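Local coordinates for protein inorganic pyrophosphatase (Ehrlichia chaffeensis, PDB 3LO0) that probably hydrolyses inorganic pyrophosphate to two phosphate ions with the help of magnesium, working as a homohexamer in the cytoplasm, at residues V39-Q45 with Y73-F79; R110-V114 with V182-I187. All blocks are in the same frame, centred on the assembly; numbering follows the deposited sequence.

Interaction 1: V39-Q45 with Y73-F79. With SO4 (sulfate ion), chain B.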
loop_
_atom_site.group_PDB
_atom_site.type_symbol
_atom_site.label_atom_id
_atom_site.label_comp_id
_atom_site.label_asym_id
_atom_site.label_seq_id
_atom_site.Cartn_x
_atom_site.Cartn_y
_atom_site.Cartn_z
ATOM N N VAL A 39 7.301 -17.446 16.836
ATOM C CA VAL A 39 7.526 -17.592 15.416
ATOM C C VAL A 39 8.214 -16.338 14.863
ATOM O O VAL A 39 7.739 -15.210 15.074
ATOM C CB VAL A 39 6.196 -17.828 14.677
ATOM C CG1 VAL A 39 6.467 -18.080 13.178
ATOM C CG2 VAL A 39 5.406 -18.974 15.347
ATOM N N ILE A 40 9.332 -16.532 14.177
ATOM C CA ILE A 40 10.007 -15.432 13.487
ATOM C C ILE A 40 9.432 -15.365 12.116
ATOM O O ILE A 40 9.520 -16.337 11.370
ATOM C CB ILE A 40 11.526 -15.624 13.383
ATOM C CG1 ILE A 40 12.128 -15.497 14.771
ATOM C CG2 ILE A 40 12.117 -14.547 12.425
ATOM C CD1 ILE A 40 13.646 -15.531 14.826
ATOM N N ILE A 41 8.794 -14.247 11.796
ATOM C CA ILE A 41 8.152 -14.068 10.506
ATOM C C ILE A 41 9.194 -13.782 9.415
ATOM O O ILE A 41 10.096 -12.932 9.587
ATOM C CB ILE A 41 7.068 -12.962 10.526
ATOM C CG1 ILE A 41 5.928 -13.300 11.518
ATOM C CG2 ILE A 41 6.461 -12.785 9.129
ATOM C CD1 ILE A 41 5.281 -14.671 11.265
ATOM N N GLU A 42 9.076 -14.514 8.320
ATOM C CA GLU A 42 9.912 -14.315 7.153
ATOM C C GLU A 42 9.211 -13.571 6.034
ATOM O O GLU A 42 9.832 -12.729 5.371
ATOM C CB GLU A 42 10.377 -15.652 6.613
ATOM C CG GLU A 42 11.404 -16.300 7.469
ATOM C CD GLU A 42 11.704 -17.697 7.021
ATOM O OE1 GLU A 42 10.739 -18.503 6.963
ATOM O OE2 GLU A 42 12.897 -17.986 6.739
ATOM N N ILE A 43 7.935 -13.912 5.818
ATOM C CA ILE A 43 7.126 -13.356 4.736
ATOM C C ILE A 43 5.753 -12.943 5.290
ATOM O O ILE A 43 5.059 -13.752 5.926
ATOM C CB ILE A 43 6.892 -14.439 3.637
ATOM C CG1 ILE A 43 8.247 -14.927 3.090
ATOM C CG2 ILE A 43 5.987 -13.911 2.531
ATOM C CD1 ILE A 43 8.174 -16.110 2.203
ATOM N N SER A 44 5.352 -11.724 4.985
ATOM C CA SER A 44 4.105 -11.152 5.486
ATOM C C SER A 44 2.954 -11.697 4.671
ATOM O O SER A 44 3.104 -11.863 3.481
ATOM C CB SER A 44 4.152 -9.629 5.353
ATOM O OG SER A 44 5.259 -9.096 6.034
ATOM N N GLN A 45 1.788 -11.923 5.268
ATOM C CA GLN A 45 0.636 -12.324 4.454
ATOM C C GLN A 45 0.218 -11.181 3.554
ATOM O O GLN A 45 0.445 -10.009 3.864
ATOM C CB GLN A 45 -0.554 -12.793 5.311
ATOM C CG GLN A 45 -1.250 -11.751 6.111
ATOM C CD GLN A 45 -2.380 -12.332 6.992
ATOM O OE1 GLN A 45 -2.317 -13.463 7.518
ATOM N NE2 GLN A 45 -3.399 -11.527 7.175
ATOM N N TYR A 73 1.635 -15.514 -0.216
ATOM C CA TYR A 73 1.466 -16.320 0.978
ATOM C C TYR A 73 0.144 -16.033 1.652
ATOM O O TYR A 73 -0.176 -14.863 1.879
ATOM C CB TYR A 73 2.654 -16.093 1.938
ATOM C CG TYR A 73 3.819 -16.948 1.541
ATOM C CD1 TYR A 73 4.628 -16.582 0.484
ATOM C CD2 TYR A 73 4.077 -18.152 2.179
ATOM C CE1 TYR A 73 5.686 -17.359 0.077
ATOM C CE2 TYR A 73 5.155 -18.960 1.774
ATOM C CZ TYR A 73 5.937 -18.558 0.701
ATOM O OH TYR A 73 7.023 -19.313 0.268
ATOM N N PRO A 74 -0.654 -17.083 1.941
ATOM C CA PRO A 74 -2.000 -16.872 2.459
ATOM C C PRO A 74 -2.036 -16.486 3.942
ATOM O O PRO A 74 -3.080 -16.096 4.429
ATOM C CB PRO A 74 -2.678 -18.237 2.269
ATOM C CG PRO A 74 -1.575 -19.197 2.236
ATOM C CD PRO A 74 -0.359 -18.515 1.767
ATOM N N CYS A 75 -0.927 -16.677 4.651
ATOM C CA CYS A 75 -0.803 -16.258 6.043
ATOM C C CYS A 75 0.625 -15.761 6.247
ATOM O O CYS A 75 1.486 -15.963 5.381
ATOM C CB CYS A 75 -1.035 -17.430 7.000
ATOM S SG CYS A 75 -2.503 -18.475 6.856
ATOM N N ASN A 76 0.892 -15.082 7.367
ATOM C CA ASN A 76 2.275 -14.778 7.707
ATOM C C ASN A 76 3.016 -16.090 7.802
ATOM O O ASN A 76 2.481 -17.095 8.294
ATOM C CB ASN A 76 2.369 -13.976 9.012
ATOM C CG ASN A 76 1.595 -12.678 8.950
ATOM O OD1 ASN A 76 1.956 -11.758 8.205
ATOM N ND2 ASN A 76 0.542 -12.576 9.744
ATOM N N TYR A 77 4.211 -16.131 7.244
ATOM C CA TYR A 77 4.937 -17.351 7.145
ATOM C C TYR A 77 6.315 -17.200 7.731
ATOM O O TYR A 77 7.013 -16.240 7.442
ATOM C CB TYR A 77 5.029 -17.768 5.681
ATOM C CG TYR A 77 5.775 -19.052 5.435
ATOM C CD1 TYR A 77 5.150 -20.264 5.613
ATOM C CD2 TYR A 77 7.102 -19.056 5.007
ATOM C CE1 TYR A 77 5.785 -21.446 5.353
ATOM C CE2 TYR A 77 7.774 -20.264 4.781
ATOM C CZ TYR A 77 7.088 -21.457 4.963
ATOM O OH TYR A 77 7.658 -22.670 4.753
ATOM N N GLY A 78 6.734 -18.150 8.556
ATOM C CA GLY A 78 8.071 -18.063 9.152
ATOM C C GLY A 78 8.435 -19.362 9.821
ATOM O O GLY A 78 7.900 -20.412 9.453
ATOM N N PHE A 79 9.256 -19.295 10.851
ATOM C CA PHE A 79 9.813 -20.515 11.467
ATOM C C PHE A 79 9.939 -20.411 12.968
ATOM O O PHE A 79 9.932 -19.304 13.543
ATOM C CB PHE A 79 11.211 -20.829 10.859
ATOM C CG PHE A 79 12.275 -19.792 11.172
ATOM C CD1 PHE A 79 12.409 -18.653 10.400
ATOM C CD2 PHE A 79 13.128 -19.959 12.243
ATOM C CE1 PHE A 79 13.388 -17.731 10.668
ATOM C CE2 PHE A 79 14.113 -19.020 12.533
ATOM C CZ PHE A 79 14.244 -17.913 11.764
HETATM S S SO4 B . 10.376 -23.463 2.389
HETATM O O1 SO4 B . 9.745 -22.633 3.423
HETATM O O2 SO4 B . 9.761 -23.270 1.062
HETATM O O3 SO4 B . 11.809 -23.098 2.329
HETATM O O4 SO4 B . 10.195 -24.890 2.705
HETATM O O HOH W 1 -4.291 -15.271 7.601
#
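A classic beta bulge interrupts the pairing of 39-45 with 73-79: E42 and I43 both face Y77, and their amides converge on one acceptor, Y77 O, at 2.8 Å from E42 N and 3.0 Å from I43 N. The I43 bond lies in the carbonyl plane, whereas that from E42 is tilted from it. I43 O returns a bond to Y77 N, and on the far side of the bulge I40 and F79 form a regular antiparallel hydrogen-bonded pair. At G78, which lacks a side chain, the backbones close to 4.2 Å between I41 CA and G78 CA.

Side chains of I40, I43, Y77 and F79 share one face of the sheet. I40 lies alongside F79 and sets its CB over the ring, 4.1 Å from the centroid, a CH-pi contact. E42 reaches the same ring at its edge, with carboxylate and ring planes 71° apart; its OE2 is held by the backbone N of F54. Through its extended outer chain (chi2 170°), I43 carries CD1 over one face of Y73, 3.8 Å from the ring centroid. Where the strand pairing ends, N76 takes over with its side chain: OD1 accepts Q45 N at 2.9 Å, the donor standing above the amide plane, and also V101 N. The side-chain amides of Q45 and N76 lie nearly parallel, 9° apart, and Q45 NE2 is held by S97 O.

Y77 is predicted to bind substrate. Y73 CE2 lies over one face of its ring, and its OH bonds K126 NZ and O1 of a sulfate, the latter at a very short 2.5 Å best taken with caution. Though probably from the crystallisation liquor, this sulfate occupies a place compatible with a phosphate site.

Interaction 2: R110-V114 with V182-I187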
loop_
_atom_site.group_PDB
_atom_site.type_symbol
_atom_site.label_atom_id
_atom_site.label_comp_id
_atom_site.label_asym_id
_atom_site.label_seq_id
_atom_site.Cartn_x
_atom_site.Cartn_y
_atom_site.Cartn_z
ATOM N N ARG A 110 0.024 -19.867 18.781
ATOM C CA ARG A 110 -0.297 -21.210 19.252
ATOM C C ARG A 110 -0.766 -22.044 18.103
ATOM O O ARG A 110 -1.569 -21.586 17.269
ATOM C CB ARG A 110 -1.277 -21.218 20.412
ATOM C CG ARG A 110 -2.567 -20.511 20.194
ATOM C CD ARG A 110 -3.435 -20.563 21.495
ATOM N NE ARG A 110 -4.669 -19.832 21.225
ATOM C CZ ARG A 110 -5.664 -20.295 20.462
ATOM N NH1 ARG A 110 -6.716 -19.523 20.222
ATOM N NH2 ARG A 110 -5.618 -21.521 19.944
ATOM N N PRO A 111 -0.211 -23.247 18.007
ATOM C CA PRO A 111 -0.547 -24.096 16.902
ATOM C C PRO A 111 -1.977 -24.577 17.035
ATOM O O PRO A 111 -2.459 -24.772 18.151
ATOM C CB PRO A 111 0.388 -25.285 17.060
ATOM C CG PRO A 111 0.740 -25.292 18.491
ATOM C CD PRO A 111 0.588 -23.952 19.018
ATOM N N VAL A 112 -2.628 -24.772 15.901
ATOM C CA VAL A 112 -3.952 -25.355 15.890
ATOM C C VAL A 112 -4.093 -26.531 14.945
ATOM O O VAL A 112 -5.158 -27.152 14.894
ATOM C CB VAL A 112 -5.013 -24.307 15.583
ATOM C CG1 VAL A 112 -4.975 -23.227 16.682
ATOM C CG2 VAL A 112 -4.806 -23.694 14.188
ATOM N N GLY A 113 -3.023 -26.853 14.223
ATOM C CA GLY A 113 -3.077 -27.887 13.215
ATOM C C GLY A 113 -1.811 -27.904 12.407
ATOM O O GLY A 113 -0.891 -27.098 12.660
ATOM N N VAL A 114 -1.769 -28.833 11.453
ATOM C CA VAL A 114 -0.648 -28.989 10.557
ATOM C C VAL A 114 -1.119 -29.473 9.166
ATOM O O VAL A 114 -2.000 -30.343 9.041
ATOM C CB VAL A 114 0.443 -29.916 11.202
ATOM C CG1 VAL A 114 -0.128 -31.288 11.560
ATOM C CG2 VAL A 114 1.658 -30.031 10.299
ATOM N N VAL A 182 -1.286 -33.424 16.914
ATOM C CA VAL A 182 -0.247 -33.886 15.975
ATOM C C VAL A 182 0.760 -32.749 15.764
ATOM O O VAL A 182 1.966 -32.967 15.760
ATOM C CB VAL A 182 -0.841 -34.302 14.599
ATOM C CG1 VAL A 182 0.274 -34.750 13.672
ATOM C CG2 VAL A 182 -1.874 -35.462 14.760
ATOM N N ALA A 183 0.246 -31.520 15.650
ATOM C CA ALA A 183 1.122 -30.370 15.403
ATOM C C ALA A 183 2.076 -30.161 16.573
ATOM O O ALA A 183 3.265 -29.906 16.399
ATOM C CB ALA A 183 0.271 -29.118 15.151
ATOM N N GLU A 184 1.531 -30.278 17.769
ATOM C CA GLU A 184 2.286 -30.171 19.012
ATOM C C GLU A 184 3.377 -31.227 19.126
ATOM O O GLU A 184 4.491 -30.943 19.577
ATOM C CB GLU A 184 1.305 -30.230 20.176
ATOM C CG GLU A 184 0.490 -28.936 20.322
ATOM C CD GLU A 184 -0.554 -28.992 21.429
ATOM O OE1 GLU A 184 -0.976 -27.907 21.877
ATOM O OE2 GLU A 184 -0.971 -30.098 21.837
ATOM N N LYS A 185 3.065 -32.443 18.679
ATOM C CA LYS A 185 3.987 -33.576 18.741
ATOM C C LYS A 185 5.115 -33.357 17.741
ATOM O O LYS A 185 6.309 -33.602 18.022
ATOM C CB LYS A 185 3.225 -34.885 18.424
ATOM N N LEU A 186 4.750 -32.887 16.558
ATOM C CA LEU A 186 5.772 -32.497 15.586
ATOM C C LEU A 186 6.698 -31.417 16.132
ATOM O O LEU A 186 7.921 -31.464 15.918
ATOM C CB LEU A 186 5.137 -32.036 14.291
ATOM C CG LEU A 186 4.484 -33.185 13.505
ATOM C CD1 LEU A 186 3.599 -32.634 12.383
ATOM C CD2 LEU A 186 5.573 -34.076 12.954
ATOM N N ILE A 187 6.133 -30.426 16.823
ATOM C CA ILE A 187 6.971 -29.342 17.370
ATOM C C ILE A 187 7.912 -29.903 18.434
ATOM O O ILE A 187 9.114 -29.598 18.434
ATOM C CB ILE A 187 6.121 -28.201 17.940
ATOM C CG1 ILE A 187 5.474 -27.428 16.786
ATOM C CG2 ILE A 187 6.964 -27.264 18.846
ATOM C CD1 ILE A 187 4.179 -26.678 17.161
#
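Apolar contacts carry most of the meeting between 110-114 and 182-187, and they fall into two clusters, around P111 and V114, with A183 between them. V114 turns both methyl groups to the helix: CG1 approaches V182 CG1 at 4.1 Å, while CG2 comes within 3.9 Å of L186 CD1. V182 and L186, one helical turn apart, thus meet the valine at its branched end, each crossing it at roughly a right angle. With CG2 of V114 anti to the backbone N, CG1 takes the place between N and the carbonyl carbon (chi1 58°), and L186 CD1 sits about equally near both branches. A183 CB lies 4.0 Å from V114 CB. At the other cluster P111 presents the CG corner of its ring to I187 CD1, 3.9 Å away, and CB lies about as near to that same methyl. The extended chain of I187 (chi2 155°) brings CD1 to the proline. E184 joins here through its aliphatic CG, 4.1 Å from P111 CG.

In the fold this is a helix laid across the sheet that forms the core of the pyrophosphatase barrel. Its axis crosses that of the strand segment at 95°, the axes passing 7.3 Å apart, and the small side chain of A183 permits the close approach. Within the strand segment, V112 and G113 both face L128 of strand 124-131, a classic beta bulge. V114 also packs on V125 and I127, so its side chain bridges helix 180-189 and strand 124-131.

The backbone is met by A183, whose CB rests 3.4 Å from G113 O, beside the peptide that follows the bulge. Within the helix I187 N bonds A183 O at 2.9 Å, and D179 OD1 accepts V182 N near its start.

In the fold
Interaction 1 closes before interaction 2 opens along the chain, yet both are built on one curled mixed sheet, in which strands 37-41 and 106-118 are antiparallel neighbours. Their centres lie 16 Å apart and their nearest atoms about 6 Å, without touching. Interaction 1 pairs two strands near the centre of the chain, where predicted substrate-binding and magnesium-binding residues gather; interaction 2 lays the C-terminal helix 180-189 over strand 106-118 farther out. V39 and I41 bond to I107, G104 and A105, tying 39-45 to the start of that strand and its approach. The sheet thus joins the probable active site to the side of the same pyrophosphatase barrel covered by helix 180-189.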